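Local coordinates for pleckstrin homology domain-containing family M member 2 (Homo sapiens, PDB 3CXB), which binds the Salmonella effector SifA and interacts with kinesin, and so probably links the effector to microtubule-based transport, at residues 57-62 and 91-96; 63-68 and 78-83. All blocks are in the same frame, centred on the assembly; numbering follows the deposited sequence.

Contact 1 of 2, residues 57-62 and 91-96; sequences CRRANT and EWMQHL
Met-93 reaches out from helix 91-96 and lays its thioether along the backbone of strand 57-59, at one edge of the sheet, and the contact is built round that one flexible side chain. Its CG stands anti to the backbone N (chi1 -158°), and bends at chi2 and chi3 bring the sulfur and methyl back toward Cys-57 and Arg-58. SD comes to rest beside the peptide that follows Arg-58, 3.8 Å from Arg-58 C, while CE lies 3.9 Å from Arg-58 N. On the strand, Cys-57 points its CB at the helix. Its SG, anti to the carbonyl carbon, meets Leu-96 CB, about one helical turn on from Met-93, at 3.6 Å and lies 4.1 Å from Met-93 CE. Cys-57 thus packs against both Met-93 and Leu-96, and the tight half is van der Waals packing of side chains on each other and of the thioether on a backbone peptide.

The other half is loose and open to solvent. Arg-59 brushes the methionine sulfur with its aliphatic stem, CG to Met-93 SD 4.3 Å, but carries its charge past the contact to a salt bridge with Glu-86. Arg-58 turns away from the helix.

Strand and helix run nearly antiparallel, at 157°, with their axes 8.8 Å apart at closest approach. Leu-96 also touches Leu-27 of strand 21-28, and Trp-92 touches Leu-6, so the C-terminal helix packs across the sheet from strand 54-59 to strands 21-28 and 2-8, as the helix that closes one end of the barrel in PH domains does.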
ATOM      1  N   CYS B  57      -5.285   7.607   3.821  1.00 35.04           N
ATOM      2  CA  CYS B  57      -4.129   7.446   2.933  1.00 38.83           C
ATOM      3  C   CYS B  57      -3.490   8.810   2.725  1.00 38.25           C
ATOM      4  O   CYS B  57      -4.191   9.813   2.635  1.00 37.53           O
ATOM      5  CB  CYS B  57      -4.544   6.948   1.538  1.00 39.65           C
ATOM      6  SG  CYS B  57      -5.326   5.337   1.398  1.00 51.06           S
ATOM      7  N   ARG B  58      -2.173   8.855   2.605  1.00 38.96           N
ATOM      8  CA  ARG B  58      -1.518  10.123   2.356  1.00 40.68           C
ATOM      9  C   ARG B  58      -0.200   9.910   1.615  1.00 39.35           C
ATOM     10  O   ARG B  58       0.347   8.818   1.602  1.00 39.86           O
ATOM     11  CB  ARG B  58      -1.270  10.853   3.680  1.00 41.89           C
ATOM     12  CG  ARG B  58      -0.318  10.141   4.620  1.00 46.73           C
ATOM     13  CD  ARG B  58      -0.263  10.832   5.975  1.00 49.79           C
ATOM     14  NE  ARG B  58       1.111  11.044   6.427  1.00 54.00           N
ATOM     15  CZ  ARG B  58       1.863  12.089   6.093  1.00 55.99           C
ATOM     16  NH1 ARG B  58       1.387  13.044   5.295  1.00 58.54           N
ATOM     17  NH2 ARG B  58       3.095  12.185   6.571  1.00 56.27           N
ATOM     18  N   ARG B  59       0.295  10.953   0.972  1.00 40.49           N
ATOM     19  CA  ARG B  59       1.572  10.860   0.299  1.00 44.57           C
ATOM     20  C   ARG B  59       2.569  10.924   1.453  1.00 49.98           C
ATOM     21  O   ARG B  59       2.341  11.642   2.427  1.00 48.41           O
ATOM     22  CB  ARG B  59       1.761  12.048  -0.649  1.00 42.16           C
ATOM     23  CG  ARG B  59       1.144  11.875  -2.036  1.00 38.62           C
ATOM     24  CD  ARG B  59       0.864  13.238  -2.624  1.00 39.16           C
ATOM     25  NE  ARG B  59       1.363  13.415  -3.984  1.00 38.68           N
ATOM     26  CZ  ARG B  59       0.595  13.415  -5.063  1.00 38.87           C
ATOM     27  NH1 ARG B  59       1.131  13.588  -6.264  1.00 38.93           N
ATOM     28  NH2 ARG B  59      -0.714  13.237  -4.938  1.00 41.78           N
ATOM     29  N   ALA B  60       3.662  10.178   1.358  1.00 60.21           N
ATOM     30  CA  ALA B  60       4.647  10.164   2.429  1.00 72.33           C
ATOM     31  C   ALA B  60       5.818  11.103   2.198  1.00 83.29           C
ATOM     32  O   ALA B  60       5.942  11.725   1.145  1.00 82.11           O
ATOM     33  CB  ALA B  60       5.159   8.753   2.637  1.00 69.63           C
ATOM     34  N   ASN B  61       6.672  11.195   3.210  1.00 97.99           N
ATOM     35  CA  ASN B  61       7.862  12.031   3.177  1.00114.78           C
ATOM     36  C   ASN B  61       8.908  11.437   2.233  1.00124.52           C
ATOM     37  O   ASN B  61       8.697  10.366   1.671  1.00123.52           O
ATOM     38  CB  ASN B  61       8.413  12.153   4.596  1.00114.15           C
ATOM     39  CG  ASN B  61       8.153  10.904   5.427  1.00117.07           C
ATOM     40  OD1 ASN B  61       9.010  10.026   5.540  1.00118.62           O
ATOM     41  ND2 ASN B  61       6.953  10.814   6.000  1.00117.48           N
ATOM     42  N   THR B  62      10.033  12.125   2.056  1.00138.19           N
ATOM     43  CA  THR B  62      11.081  11.641   1.157  1.00149.60           C
ATOM     44  C   THR B  62      11.889  10.479   1.728  1.00150.20           C
ATOM     45  O   THR B  62      11.484   9.328   1.616  1.00153.07           O
ATOM     46  CB  THR B  62      12.066  12.769   0.769  1.00153.87           C
ATOM     47  OG1 THR B  62      11.356  13.814   0.094  1.00161.54           O
ATOM     48  CG2 THR B  62      13.154  12.236  -0.161  1.00161.53           C
ATOM     49  N   GLU B  91      -2.300   7.741  -9.161  1.00 43.15           N
ATOM     50  CA  GLU B  91      -3.430   6.934  -9.595  1.00 47.20           C
ATOM     51  C   GLU B  91      -3.890   6.053  -8.446  1.00 44.50           C
ATOM     52  O   GLU B  91      -5.085   5.898  -8.195  1.00 42.08           O
ATOM     53  CB  GLU B  91      -3.048   6.075 -10.788  1.00 51.68           C
ATOM     54  CG  GLU B  91      -4.259   5.615 -11.561  1.00 64.99           C
ATOM     55  CD  GLU B  91      -3.899   4.855 -12.807  1.00 72.13           C
ATOM     56  OE1 GLU B  91      -4.833   4.499 -13.558  1.00 76.81           O
ATOM     57  OE2 GLU B  91      -2.689   4.615 -13.028  1.00 77.41           O
ATOM     58  N   TRP B  92      -2.922   5.486  -7.738  1.00 43.51           N
ATOM     59  CA  TRP B  92      -3.239   4.641  -6.611  1.00 44.86           C
ATOM     60  C   TRP B  92      -3.892   5.483  -5.540  1.00 44.00           C
ATOM     61  O   TRP B  92      -4.941   5.123  -4.992  1.00 42.96           O
ATOM     62  CB  TRP B  92      -1.975   3.996  -6.045  1.00 42.96           C
ATOM     63  CG  TRP B  92      -1.648   2.675  -6.679  1.00 44.18           C
ATOM     64  CD1 TRP B  92      -0.544   2.364  -7.434  1.00 44.55           C
ATOM     65  CD2 TRP B  92      -2.409   1.476  -6.572  1.00 42.93           C
ATOM     66  NE1 TRP B  92      -0.573   1.042  -7.794  1.00 44.67           N
ATOM     67  CE2 TRP B  92      -1.710   0.472  -7.279  1.00 45.25           C
ATOM     68  CE3 TRP B  92      -3.616   1.150  -5.945  1.00 41.84           C
ATOM     69  CZ2 TRP B  92      -2.178  -0.838  -7.373  1.00 44.21           C
ATOM     70  CZ3 TRP B  92      -4.082  -0.147  -6.040  1.00 44.44           C
ATOM     71  CH2 TRP B  92      -3.363  -1.129  -6.750  1.00 44.29           C
ATOM     72  N   MET B  93      -3.257   6.616  -5.254  1.00 43.92           N
ATOM     73  CA  MET B  93      -3.737   7.519  -4.227  1.00 44.10           C
ATOM     74  C   MET B  93      -5.199   7.853  -4.433  1.00 45.16           C
ATOM     75  O   MET B  93      -6.007   7.746  -3.513  1.00 43.45           O
ATOM     76  CB  MET B  93      -2.907   8.801  -4.225  1.00 40.95           C
ATOM     77  CG  MET B  93      -2.950   9.566  -2.917  1.00 42.11           C
ATOM     78  SD  MET B  93      -1.887   8.865  -1.644  1.00 40.54           S
ATOM     79  CE  MET B  93      -2.851   7.584  -0.972  1.00 38.22           C
ATOM     80  N   GLN B  94      -5.544   8.240  -5.650  1.00 51.02           N
ATOM     81  CA  GLN B  94      -6.915   8.623  -5.952  1.00 57.94           C
ATOM     82  C   GLN B  94      -7.905   7.480  -5.761  1.00 54.30           C
ATOM     83  O   GLN B  94      -9.014   7.692  -5.277  1.00 52.58           O
ATOM     84  CB  GLN B  94      -6.981   9.147  -7.381  1.00 70.21           C
ATOM     85  CG  GLN B  94      -8.351   9.586  -7.852  1.00 88.06           C
ATOM     86  CD  GLN B  94      -8.316  10.022  -9.303  1.00 98.40           C
ATOM     87  OE1 GLN B  94      -7.642  10.993  -9.651  1.00106.02           O
ATOM     88  NE2 GLN B  94      -9.033   9.297 -10.164  1.00105.73           N
ATOM     89  N   HIS B  95      -7.503   6.272  -6.143  1.00 50.88           N
ATOM     90  CA  HIS B  95      -8.386   5.121  -5.993  1.00 47.13           C
ATOM     91  C   HIS B  95      -8.560   4.769  -4.521  1.00 41.70           C
ATOM     92  O   HIS B  95      -9.671   4.649  -4.033  1.00 39.60           O
ATOM     93  CB  HIS B  95      -7.846   3.896  -6.761  1.00 47.12           C
ATOM     94  CG  HIS B  95      -8.094   3.942  -8.242  1.00 47.82           C
ATOM     95  ND1 HIS B  95      -9.340   4.185  -8.785  1.00 47.11           N
ATOM     96  CD2 HIS B  95      -7.259   3.746  -9.291  1.00 46.85           C
ATOM     97  CE1 HIS B  95      -9.261   4.140 -10.103  1.00 47.27           C
ATOM     98  NE2 HIS B  95      -8.009   3.876 -10.435  1.00 47.65           N
ATOM     99  N   LEU B  96      -7.452   4.618  -3.818  1.00 39.95           N
ATOM    100  CA  LEU B  96      -7.493   4.268  -2.410  1.00 41.47           C
ATOM    101  C   LEU B  96      -8.258   5.259  -1.536  1.00 42.15           C
ATOM    102  O   LEU B  96      -9.013   4.862  -0.655  1.00 40.00           O
ATOM    103  CB  LEU B  96      -6.069   4.120  -1.887  1.00 39.38           C
ATOM    104  CG  LEU B  96      -5.300   2.959  -2.513  1.00 38.95           C
ATOM    105  CD1 LEU B  96      -3.841   3.008  -2.108  1.00 36.14           C
ATOM    106  CD2 LEU B  96      -5.953   1.659  -2.070  1.00 36.02           C
TER

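Contact 2 of 2, residues 63-68 and 78-83; sequences TDRPHA and CLELSA
Arg-65 crosses from the loop to the strand in one long arm. From CB the chain takes the crowded first torsion, with CG between the backbone N and the carbonyl carbon, and then runs straight. CG passes the methyl of Ala-68 at 4.0 Å (Arg-65 CG to Ala-68 CB), and CD keeps beside the same methyl. NE gives a weak hydrogen bond back to Thr-62 O, which may help hold the arm in place. NH1 reaches Glu-80 OE1 at 3.4 Å, a salt bridge, and NH2 is 3.5 Å from the same OE1. Glu-80, bent at chi2, arrives at about a right angle to the arginine, with OE2 over one face of the guanidinium and the two planes 40° apart. At this spacing and tilt the pairing is probably more a matter of charge than of a straight bond.

At the other end the backbone does the work. Ala-83 N donates to His-67 O at 3.0 Å along a nearly straight line (171°), though the donor sits above the carbonyl plane. His-67 has left-handed backbone angles; Pro-66 CB lies over one face of its ring, and CD2 comes within 3.8 Å of Ala-83 O. Next along, Ala-68 and Ser-82 form an antiparallel non-hydrogen-bonded pair, CA to CA 4.2 Å, flanked by a CA-H...O contact from Ala-68 CA to Leu-81 O.

This is the open end of a beta hairpin, far from its turn, strand 68-73 paired with strand 79-82, the last hairpin of a PH domain before its C-terminal helix.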
ATOM      1  N   THR B  63      13.029  10.791   2.334  1.00153.35           N
ATOM      2  CA  THR B  63      13.910   9.778   2.911  1.00153.94           C
ATOM      3  C   THR B  63      14.338   8.774   1.846  1.00149.44           C
ATOM      4  O   THR B  63      14.298   7.562   2.061  1.00155.09           O
ATOM      5  CB  THR B  63      13.232   9.019   4.074  1.00160.20           C
ATOM      6  OG1 THR B  63      12.188   8.182   3.565  1.00161.73           O
ATOM      7  CG2 THR B  63      12.645  10.001   5.078  1.00161.61           C
ATOM      8  N   ASP B  64      14.738   9.297   0.692  1.00141.44           N
ATOM      9  CA  ASP B  64      15.198   8.482  -0.425  1.00132.90           C
ATOM     10  C   ASP B  64      14.303   7.280  -0.698  1.00126.70           C
ATOM     11  O   ASP B  64      14.600   6.153  -0.303  1.00124.31           O
ATOM     12  CB  ASP B  64      16.636   8.028  -0.169  1.00135.64           C
ATOM     13  CG  ASP B  64      17.570   9.195   0.127  1.00134.10           C
ATOM     14  OD1 ASP B  64      18.767   8.956   0.396  1.00133.53           O
ATOM     15  OD2 ASP B  64      17.104  10.355   0.092  1.00132.69           O
ATOM     16  N   ARG B  65      13.205   7.550  -1.390  1.00116.45           N
ATOM     17  CA  ARG B  65      12.220   6.544  -1.758  1.00106.53           C
ATOM     18  C   ARG B  65      11.127   7.289  -2.522  1.00 94.38           C
ATOM     19  O   ARG B  65      10.029   7.501  -2.014  1.00 91.54           O
ATOM     20  CB  ARG B  65      11.641   5.887  -0.502  1.00109.73           C
ATOM     21  CG  ARG B  65      10.994   6.870   0.456  1.00118.21           C
ATOM     22  CD  ARG B  65      10.442   6.185   1.688  1.00127.52           C
ATOM     23  NE  ARG B  65       9.716   7.118   2.545  1.00136.27           N
ATOM     24  CZ  ARG B  65       9.178   6.793   3.716  1.00141.25           C
ATOM     25  NH1 ARG B  65       9.285   5.553   4.176  1.00144.28           N
ATOM     26  NH2 ARG B  65       8.530   7.704   4.430  1.00144.51           N
ATOM     27  N   PRO B  66      11.425   7.696  -3.764  1.00 85.78           N
ATOM     28  CA  PRO B  66      10.494   8.427  -4.629  1.00 81.49           C
ATOM     29  C   PRO B  66       9.141   7.758  -4.837  1.00 77.53           C
ATOM     30  O   PRO B  66       9.052   6.531  -4.921  1.00 73.77           O
ATOM     31  CB  PRO B  66      11.272   8.557  -5.934  1.00 78.31           C
ATOM     32  CG  PRO B  66      12.101   7.322  -5.944  1.00 81.49           C
ATOM     33  CD  PRO B  66      12.610   7.269  -4.526  1.00 82.01           C
ATOM     34  N   HIS B  67       8.092   8.578  -4.914  1.00 74.00           N
ATOM     35  CA  HIS B  67       6.727   8.103  -5.132  1.00 71.29           C
ATOM     36  C   HIS B  67       6.180   7.244  -3.986  1.00 64.93           C
ATOM     37  O   HIS B  67       5.477   6.261  -4.228  1.00 66.26           O
ATOM     38  CB  HIS B  67       6.668   7.298  -6.434  1.00 76.76           C
ATOM     39  CG  HIS B  67       7.524   7.854  -7.528  1.00 81.60           C
ATOM     40  ND1 HIS B  67       7.281   9.076  -8.118  1.00 85.01           N
ATOM     41  CD2 HIS B  67       8.633   7.359  -8.127  1.00 84.05           C
ATOM     42  CE1 HIS B  67       8.205   9.310  -9.034  1.00 87.95           C
ATOM     43  NE2 HIS B  67       9.037   8.284  -9.059  1.00 87.41           N
ATOM     44  N   ALA B  68       6.486   7.614  -2.747  1.00 57.76           N
ATOM     45  CA  ALA B  68       6.018   6.846  -1.597  1.00 54.46           C
ATOM     46  C   ALA B  68       4.737   7.364  -0.948  1.00 52.10           C
ATOM     47  O   ALA B  68       4.535   8.565  -0.814  1.00 53.26           O
ATOM     48  CB  ALA B  68       7.108   6.774  -0.560  1.00 57.11           C
ATOM     49  N   CYS B  78       1.156   1.197   9.704  1.00 55.22           N
ATOM     50  CA  CYS B  78       0.687   1.498   8.358  1.00 52.17           C
ATOM     51  C   CYS B  78       1.419   0.742   7.259  1.00 50.59           C
ATOM     52  O   CYS B  78       2.516   0.229   7.453  1.00 48.67           O
ATOM     53  CB  CYS B  78       0.822   2.999   8.085  1.00 53.38           C
ATOM     54  SG  CYS B  78       2.549   3.611   7.874  1.00 52.88           S
ATOM     55  N   LEU B  79       0.812   0.692   6.085  1.00 48.02           N
ATOM     56  CA  LEU B  79       1.431   0.017   4.965  1.00 47.23           C
ATOM     57  C   LEU B  79       2.245   1.032   4.158  1.00 48.59           C
ATOM     58  O   LEU B  79       1.683   1.930   3.544  1.00 49.10           O
ATOM     59  CB  LEU B  79       0.342  -0.627   4.101  1.00 44.92           C
ATOM     60  CG  LEU B  79       0.746  -1.308   2.791  1.00 46.24           C
ATOM     61  CD1 LEU B  79       1.848  -2.321   3.055  1.00 46.58           C
ATOM     62  CD2 LEU B  79      -0.471  -1.975   2.156  1.00 44.82           C
ATOM     63  N   GLU B  80       3.568   0.916   4.175  1.00 50.98           N
ATOM     64  CA  GLU B  80       4.390   1.856   3.412  1.00 53.14           C
ATOM     65  C   GLU B  80       4.584   1.322   2.000  1.00 52.79           C
ATOM     66  O   GLU B  80       5.258   0.314   1.795  1.00 50.87           O
ATOM     67  CB  GLU B  80       5.753   2.056   4.073  1.00 56.87           C
ATOM     68  CG  GLU B  80       5.785   3.100   5.181  1.00 62.51           C
ATOM     69  CD  GLU B  80       5.948   4.530   4.683  1.00 66.47           C
ATOM     70  OE1 GLU B  80       6.156   5.426   5.534  1.00 66.43           O
ATOM     71  OE2 GLU B  80       5.866   4.761   3.450  1.00 68.39           O
ATOM     72  N   LEU B  81       3.983   2.000   1.031  1.00 51.82           N
ATOM     73  CA  LEU B  81       4.089   1.579  -0.355  1.00 51.00           C
ATOM     74  C   LEU B  81       4.930   2.552  -1.170  1.00 51.14           C
ATOM     75  O   LEU B  81       5.199   3.668  -0.745  1.00 53.95           O
ATOM     76  CB  LEU B  81       2.694   1.459  -0.975  1.00 51.34           C
ATOM     77  CG  LEU B  81       1.722   0.435  -0.384  1.00 50.71           C
ATOM     78  CD1 LEU B  81       0.356   0.571  -1.046  1.00 47.79           C
ATOM     79  CD2 LEU B  81       2.263  -0.969  -0.594  1.00 49.86           C
ATOM     80  N   SER B  82       5.350   2.113  -2.349  1.00 52.49           N
ATOM     81  CA  SER B  82       6.153   2.949  -3.232  1.00 54.67           C
ATOM     82  C   SER B  82       5.905   2.546  -4.674  1.00 56.52           C
ATOM     83  O   SER B  82       5.962   1.367  -5.003  1.00 55.70           O
ATOM     84  CB  SER B  82       7.638   2.796  -2.916  1.00 56.70           C
ATOM     85  OG  SER B  82       8.397   3.757  -3.630  1.00 58.08           O
ATOM     86  N   ALA B  83       5.615   3.521  -5.527  1.00 58.42           N
ATOM     87  CA  ALA B  83       5.360   3.245  -6.933  1.00 61.64           C
ATOM     88  C   ALA B  83       6.628   3.515  -7.732  1.00 64.00           C
ATOM     89  O   ALA B  83       7.679   3.798  -7.154  1.00 63.89           O
ATOM     90  CB  ALA B  83       4.218   4.103  -7.443  1.00 60.21           C
TER

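Reading from the N terminus, the chain first lays down strands 2-8 to 45-48, then strand 54-59, whose end supplies residues 57-62 of contact 1. It turns through 63-67 into strand 68-73, returns as strand 79-82, and here contact 2 closes a short loop. Only then does helix 86-100 begin and close the longer loop of contact 1, so contact 2 is nested inside contact 1. The two centres lie about 9 Å apart, and the contacts meet directly where Ala-60 N probably hydrogen-bonds to Ala-68 O. Contact 2 joins neighbouring strands within the sheet; contact 1 ties one outermost strand, 54-59, to the helix.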